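Local coordinates for sorting nexin GRD19 (Saccharomyces cerevisiae, PDB 1OCS), which binds phosphatidylinositol 3-phosphate and recognises the cytosolic tails of certain late Golgi membrane proteins, so that they are retrieved from the prevacuolar compartment, at residues P69-K73 with V152-E156; F85-R89 with V106-P110. Residue numbers count along the deposited sequence, not the author numbering.

Both contacts belong to one PX domain, an antiparallel three-stranded sheet packed against helices, and their centres lie about 18 Å apart. Along the chain the order is 69-73, 85-89, 106-110, 152-156, so contact 2 is formed entirely by chain lying between the two halves of contact 1. Contact 1 fixes the C-terminal helix 149-156 to the loop between strands 57-66 and 75-81; contact 2 sets the proline-rich loop against helix 82-89. The helices meet through phenylalanines: the Phe154 ring stacks on Phe88 and is edge-to-face with Phe85; Phe154 CB is 3.5 Å from Phe88 CD1, Phe154 CZ 3.7 Å from Phe85 CD1. Packing is thus continuous from loop 69-73 to the loop leading to lipid-binding Lys112.

Contact 1 (P69-K73 with V152-E156); sequences PSFHK and VRFIE
A loop between strands 57-66 and 75-81 packs beside the last turn of helix 149-156. Pro69 and Ser70 have helical phi/psi values, Phe71 is extended (-92/159), His72 returns to -104/-10 and Lys73 is extended again (-152/160). In 152-156 the backbone is helical, with Glu156 N bonded to Val152 O (2.8 Å). The closest CA pair is Phe71 with Val152, 6.0 Å apart, and Val152, Ile155 and Glu156 direct their CA-to-CB bonds at the loop.

Phe71 (chi1 m, -73°; chi2 71°) lays one ring face against Val152, whose t rotamer places CG2 4.0 Å from the ring centroid and 13° off the normal, a CH-pi contact. The ring edge meets Ile155 (m,t), with Phe71 CE2 3.8 Å from Ile155 CD1. Leu36 and Thr66 also touch Phe71, joining this apolar patch to the sheet. Ser70 (p) has its OG 3.9 Å from Val152 CG2, but hydrogen-bonds Gln145 O.

Glu156, extended (m,t; chi3 164°), reaches end-on toward the loop and accepts a hydrogen bond at OE1 from His72 N (2.7 Å, 162°). His72 (m) brings ring atom CD2, edge-on, to 2.9 Å from Glu156 OE2. Lys73 NZ stays 6.0 Å from Glu156 OE1 and bonds Val75 O and Ser76 OG instead.

The contact joins the end of a PX-domain helix to a sheet loop, away from the lipid site. Its chemistry is two-part: buried apolar packing around Phe71, and a carboxylate that accepts the backbone N-H of His72.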
loop_
_atom_site.group_PDB
_atom_site.type_symbol
_atom_site.label_atom_id
_atom_site.label_comp_id
_atom_site.label_asym_id
_atom_site.label_seq_id
_atom_site.Cartn_x
_atom_site.Cartn_y
_atom_site.Cartn_z
ATOM N N PRO A 69 -9.470 -11.217 -11.626
ATOM C CA PRO A 69 -8.641 -11.931 -12.602
ATOM C C PRO A 69 -7.224 -11.397 -12.800
ATOM O O PRO A 69 -6.361 -12.114 -13.303
ATOM C CB PRO A 69 -9.478 -11.867 -13.882
ATOM C CG PRO A 69 -10.248 -10.601 -13.724
ATOM C CD PRO A 69 -10.669 -10.658 -12.271
ATOM N N SER A 70 -6.973 -10.148 -12.412
ATOM C CA SER A 70 -5.634 -9.583 -12.574
ATOM C C SER A 70 -4.679 -10.064 -11.486
ATOM O O SER A 70 -3.463 -9.937 -11.623
ATOM C CB SER A 70 -5.683 -8.048 -12.572
ATOM O OG SER A 70 -6.284 -7.559 -11.388
ATOM N N PHE A 71 -5.230 -10.612 -10.405
ATOM C CA PHE A 71 -4.407 -11.108 -9.307
ATOM C C PHE A 71 -4.087 -12.588 -9.498
ATOM O O PHE A 71 -4.792 -13.289 -10.219
ATOM C CB PHE A 71 -5.106 -10.874 -7.965
ATOM C CG PHE A 71 -5.112 -9.432 -7.534
ATOM C CD1 PHE A 71 -5.911 -8.498 -8.186
ATOM C CD2 PHE A 71 -4.302 -9.002 -6.486
ATOM C CE1 PHE A 71 -5.905 -7.158 -7.802
ATOM C CE2 PHE A 71 -4.289 -7.664 -6.094
ATOM C CZ PHE A 71 -5.091 -6.741 -6.752
ATOM N N HIS A 72 -3.029 -13.057 -8.837
ATOM C CA HIS A 72 -2.580 -14.440 -8.980
ATOM C C HIS A 72 -2.915 -15.373 -7.816
ATOM O O HIS A 72 -2.732 -16.584 -7.919
ATOM C CB HIS A 72 -1.070 -14.451 -9.228
ATOM C CG HIS A 72 -0.638 -13.516 -10.315
ATOM N ND1 HIS A 72 -0.732 -13.833 -11.653
ATOM C CD2 HIS A 72 -0.170 -12.246 -10.262
ATOM C CE1 HIS A 72 -0.342 -12.800 -12.378
ATOM N NE2 HIS A 72 0.002 -11.824 -11.558
ATOM N N LYS A 73 -3.384 -14.811 -6.709
ATOM C CA LYS A 73 -3.758 -15.617 -5.556
ATOM C C LYS A 73 -4.848 -14.898 -4.769
ATOM O O LYS A 73 -5.030 -13.691 -4.914
ATOM C CB LYS A 73 -2.529 -15.927 -4.685
ATOM C CG LYS A 73 -1.711 -14.737 -4.222
ATOM C CD LYS A 73 -0.281 -15.189 -3.914
ATOM C CE LYS A 73 0.497 -14.157 -3.126
ATOM N NZ LYS A 73 0.054 -14.112 -1.703
ATOM N N VAL A 152 -1.362 -4.701 -8.467
ATOM C CA VAL A 152 -1.206 -6.120 -8.144
ATOM C C VAL A 152 0.148 -6.429 -7.512
ATOM O O VAL A 152 0.222 -7.100 -6.486
ATOM C CB VAL A 152 -1.368 -7.010 -9.408
ATOM C CG1 VAL A 152 -1.229 -8.487 -9.023
ATOM C CG2 VAL A 152 -2.724 -6.763 -10.051
ATOM N N ARG A 153 1.220 -5.934 -8.121
ATOM C CA ARG A 153 2.559 -6.186 -7.601
ATOM C C ARG A 153 2.743 -5.599 -6.207
ATOM O O ARG A 153 3.333 -6.235 -5.333
ATOM C CB ARG A 153 3.620 -5.612 -8.546
ATOM C CG ARG A 153 5.043 -6.060 -8.209
ATOM C CD ARG A 153 6.016 -5.705 -9.328
ATOM N NE ARG A 153 6.661 -4.409 -9.126
ATOM C CZ ARG A 153 7.621 -4.188 -8.234
ATOM N NH1 ARG A 153 8.051 -5.179 -7.460
ATOM N NH2 ARG A 153 8.156 -2.979 -8.117
ATOM N N PHE A 154 2.239 -4.386 -5.997
ATOM C CA PHE A 154 2.365 -3.723 -4.698
ATOM C C PHE A 154 1.696 -4.525 -3.591
ATOM O O PHE A 154 2.151 -4.533 -2.444
ATOM C CB PHE A 154 1.736 -2.335 -4.741
ATOM C CG PHE A 154 1.912 -1.553 -3.464
ATOM C CD1 PHE A 154 3.178 -1.119 -3.070
ATOM C CD2 PHE A 154 0.816 -1.252 -2.656
ATOM C CE1 PHE A 154 3.350 -0.393 -1.890
ATOM C CE2 PHE A 154 0.978 -0.528 -1.474
ATOM C CZ PHE A 154 2.250 -0.097 -1.090
ATOM N N ILE A 155 0.604 -5.190 -3.942
ATOM C CA ILE A 155 -0.150 -5.994 -2.988
ATOM C C ILE A 155 0.402 -7.413 -2.806
ATOM O O ILE A 155 0.416 -7.933 -1.694
ATOM C CB ILE A 155 -1.635 -6.086 -3.431
ATOM C CG1 ILE A 155 -2.317 -4.729 -3.226
ATOM C CG2 ILE A 155 -2.357 -7.208 -2.671
ATOM C CD1 ILE A 155 -3.696 -4.630 -3.851
ATOM N N GLU A 156 0.869 -8.020 -3.895
ATOM C CA GLU A 156 1.356 -9.399 -3.866
ATOM C C GLU A 156 2.829 -9.697 -3.592
ATOM O O GLU A 156 3.141 -10.647 -2.877
ATOM C CB GLU A 156 0.984 -10.102 -5.178
ATOM C CG GLU A 156 -0.506 -10.317 -5.383
ATOM C CD GLU A 156 -0.808 -11.125 -6.637
ATOM O OE1 GLU A 156 -1.944 -11.621 -6.763
ATOM O OE2 GLU A 156 0.089 -11.264 -7.498
#

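Contact 2 (F85-R89 with V106-P110); sequences FEFFR and VPHLP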
loop_
_atom_site.group_PDB
_atom_site.type_symbol
_atom_site.label_atom_id
_atom_site.label_comp_id
_atom_site.label_asym_id
_atom_site.label_seq_id
_atom_site.Cartn_x
_atom_site.Cartn_y
_atom_site.Cartn_z
ATOM N N PHE A 85 4.987 3.036 -0.150
ATOM C CA PHE A 85 3.718 3.607 -0.594
ATOM C C PHE A 85 4.007 4.816 -1.489
ATOM O O PHE A 85 3.328 5.033 -2.499
ATOM C CB PHE A 85 2.876 4.059 0.609
ATOM C CG PHE A 85 2.148 2.937 1.309
ATOM C CD1 PHE A 85 0.845 2.604 0.944
ATOM C CD2 PHE A 85 2.754 2.232 2.343
ATOM C CE1 PHE A 85 0.151 1.582 1.603
ATOM C CE2 PHE A 85 2.067 1.206 3.010
ATOM C CZ PHE A 85 0.765 0.884 2.637
ATOM N N GLU A 86 5.012 5.603 -1.112
ATOM C CA GLU A 86 5.377 6.778 -1.897
ATOM C C GLU A 86 5.859 6.363 -3.279
ATOM O O GLU A 86 5.513 6.985 -4.283
ATOM C CB GLU A 86 6.478 7.583 -1.198
ATOM C CG GLU A 86 6.002 8.371 0.010
ATOM C CD GLU A 86 7.134 9.142 0.678
ATOM O OE1 GLU A 86 8.125 8.512 1.111
ATOM O OE2 GLU A 86 7.027 10.380 0.767
ATOM N N PHE A 87 6.677 5.319 -3.325
ATOM C CA PHE A 87 7.187 4.826 -4.592
ATOM C C PHE A 87 6.026 4.257 -5.405
ATOM O O PHE A 87 5.943 4.468 -6.611
ATOM C CB PHE A 87 8.236 3.738 -4.358
ATOM C CG PHE A 87 8.893 3.259 -5.616
ATOM C CD1 PHE A 87 9.607 4.142 -6.420
ATOM C CD2 PHE A 87 8.793 1.929 -6.007
ATOM C CE1 PHE A 87 10.211 3.704 -7.597
ATOM C CE2 PHE A 87 9.396 1.482 -7.185
ATOM C CZ PHE A 87 10.104 2.372 -7.979
ATOM N N PHE A 88 5.127 3.543 -4.734
ATOM C CA PHE A 88 3.963 2.951 -5.392
ATOM C C PHE A 88 3.086 4.024 -6.040
ATOM O O PHE A 88 2.637 3.857 -7.175
ATOM C CB PHE A 88 3.142 2.139 -4.377
ATOM C CG PHE A 88 1.789 1.707 -4.883
ATOM C CD1 PHE A 88 1.669 0.917 -6.021
ATOM C CD2 PHE A 88 0.632 2.079 -4.204
ATOM C CE1 PHE A 88 0.415 0.499 -6.478
ATOM C CE2 PHE A 88 -0.625 1.668 -4.649
ATOM C CZ PHE A 88 -0.730 0.874 -5.792
ATOM N N ARG A 89 2.844 5.123 -5.327
ATOM C CA ARG A 89 2.014 6.195 -5.876
ATOM C C ARG A 89 2.634 6.742 -7.160
ATOM O O ARG A 89 1.934 6.963 -8.144
ATOM C CB ARG A 89 1.830 7.330 -4.860
ATOM C CG ARG A 89 0.839 8.415 -5.311
ATOM C CD ARG A 89 0.576 9.447 -4.203
ATOM N NE ARG A 89 -0.515 10.362 -4.538
ATOM C CZ ARG A 89 -0.392 11.438 -5.312
ATOM N NH1 ARG A 89 0.784 11.758 -5.841
ATOM N NH2 ARG A 89 -1.454 12.194 -5.570
ATOM N N VAL A 106 -5.288 10.181 -8.642
ATOM C CA VAL A 106 -4.896 9.458 -7.444
ATOM C C VAL A 106 -4.750 10.435 -6.290
ATOM O O VAL A 106 -4.024 11.428 -6.394
ATOM C CB VAL A 106 -3.554 8.728 -7.649
ATOM C CG1 VAL A 106 -3.166 7.976 -6.371
ATOM C CG2 VAL A 106 -3.660 7.778 -8.827
ATOM N N PRO A 107 -5.435 10.165 -5.172
ATOM C CA PRO A 107 -5.392 11.017 -3.980
ATOM C C PRO A 107 -3.986 11.167 -3.415
ATOM O O PRO A 107 -3.132 10.301 -3.615
ATOM C CB PRO A 107 -6.296 10.284 -2.986
ATOM C CG PRO A 107 -7.227 9.522 -3.855
ATOM C CD PRO A 107 -6.338 9.021 -4.962
ATOM N N HIS A 108 -3.762 12.265 -2.700
ATOM C CA HIS A 108 -2.482 12.517 -2.046
ATOM C C HIS A 108 -2.278 11.413 -1.015
ATOM O O HIS A 108 -3.249 10.925 -0.434
ATOM C CB HIS A 108 -2.516 13.847 -1.280
ATOM C CG HIS A 108 -2.397 15.065 -2.142
ATOM N ND1 HIS A 108 -2.659 16.333 -1.669
ATOM C CD2 HIS A 108 -2.003 15.218 -3.426
ATOM C CE1 HIS A 108 -2.431 17.215 -2.625
ATOM N NE2 HIS A 108 -2.031 16.565 -3.702
ATOM N N LEU A 109 -1.027 11.023 -0.781
ATOM C CA LEU A 109 -0.733 10.020 0.236
ATOM C C LEU A 109 -0.837 10.790 1.545
ATOM O O LEU A 109 -0.278 11.871 1.665
ATOM C CB LEU A 109 0.697 9.498 0.110
ATOM C CG LEU A 109 0.997 8.036 -0.225
ATOM C CD1 LEU A 109 2.442 7.768 0.190
ATOM C CD2 LEU A 109 0.056 7.076 0.498
ATOM N N PRO A 110 -1.556 10.252 2.537
ATOM C CA PRO A 110 -1.677 10.962 3.814
ATOM C C PRO A 110 -0.391 10.842 4.624
ATOM O O PRO A 110 0.476 10.036 4.299
ATOM C CB PRO A 110 -2.840 10.246 4.508
ATOM C CG PRO A 110 -3.596 9.594 3.371
ATOM C CD PRO A 110 -2.487 9.114 2.484
#
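Residues 106-110 run in extended, polyproline II-like conformation (Pro107 -59/155, His108 -63/148, Pro110 -75/167) past one side of helix 82-89; this is the proline-rich PxxP loop of the PX domain, here Pro107-His108-Leu109-Pro110. Segment 85-89 is regular helix, with Arg89 N bonded to Phe85 O (2.9 Å), and the closest CA pair is Glu86 with Leu109 at 7.2 Å.

Leu109 points at the helix and is buried there: its CD1 lies 3.8 Å from Phe85 CB and 3.6 Å from both Glu86 N and Glu86 CG. Leu131 and Trp134 of helix 121-139 also touch Leu109, so it is packed between two helices. Pro107 and His108 turn their CA-to-CB bonds away, and beyond them the loop continues to Lys112, a residue that binds phosphatidylinositol 3-phosphate; Ser83, another, lies in the first turn of helix 82-89. Holding the loop here is consistent with shaping that site.

Arg89, in an all-trans chain (t,t,t), reaches across to the loop's carbonyls. Its NH2 makes weak hydrogen bonds to Val106 O (2.8 Å, 122°) and Pro107 O (3.2 Å, 135°), while Arg89 NE donates the well-aligned one, to Pro107 O at 2.8 Å and 163°.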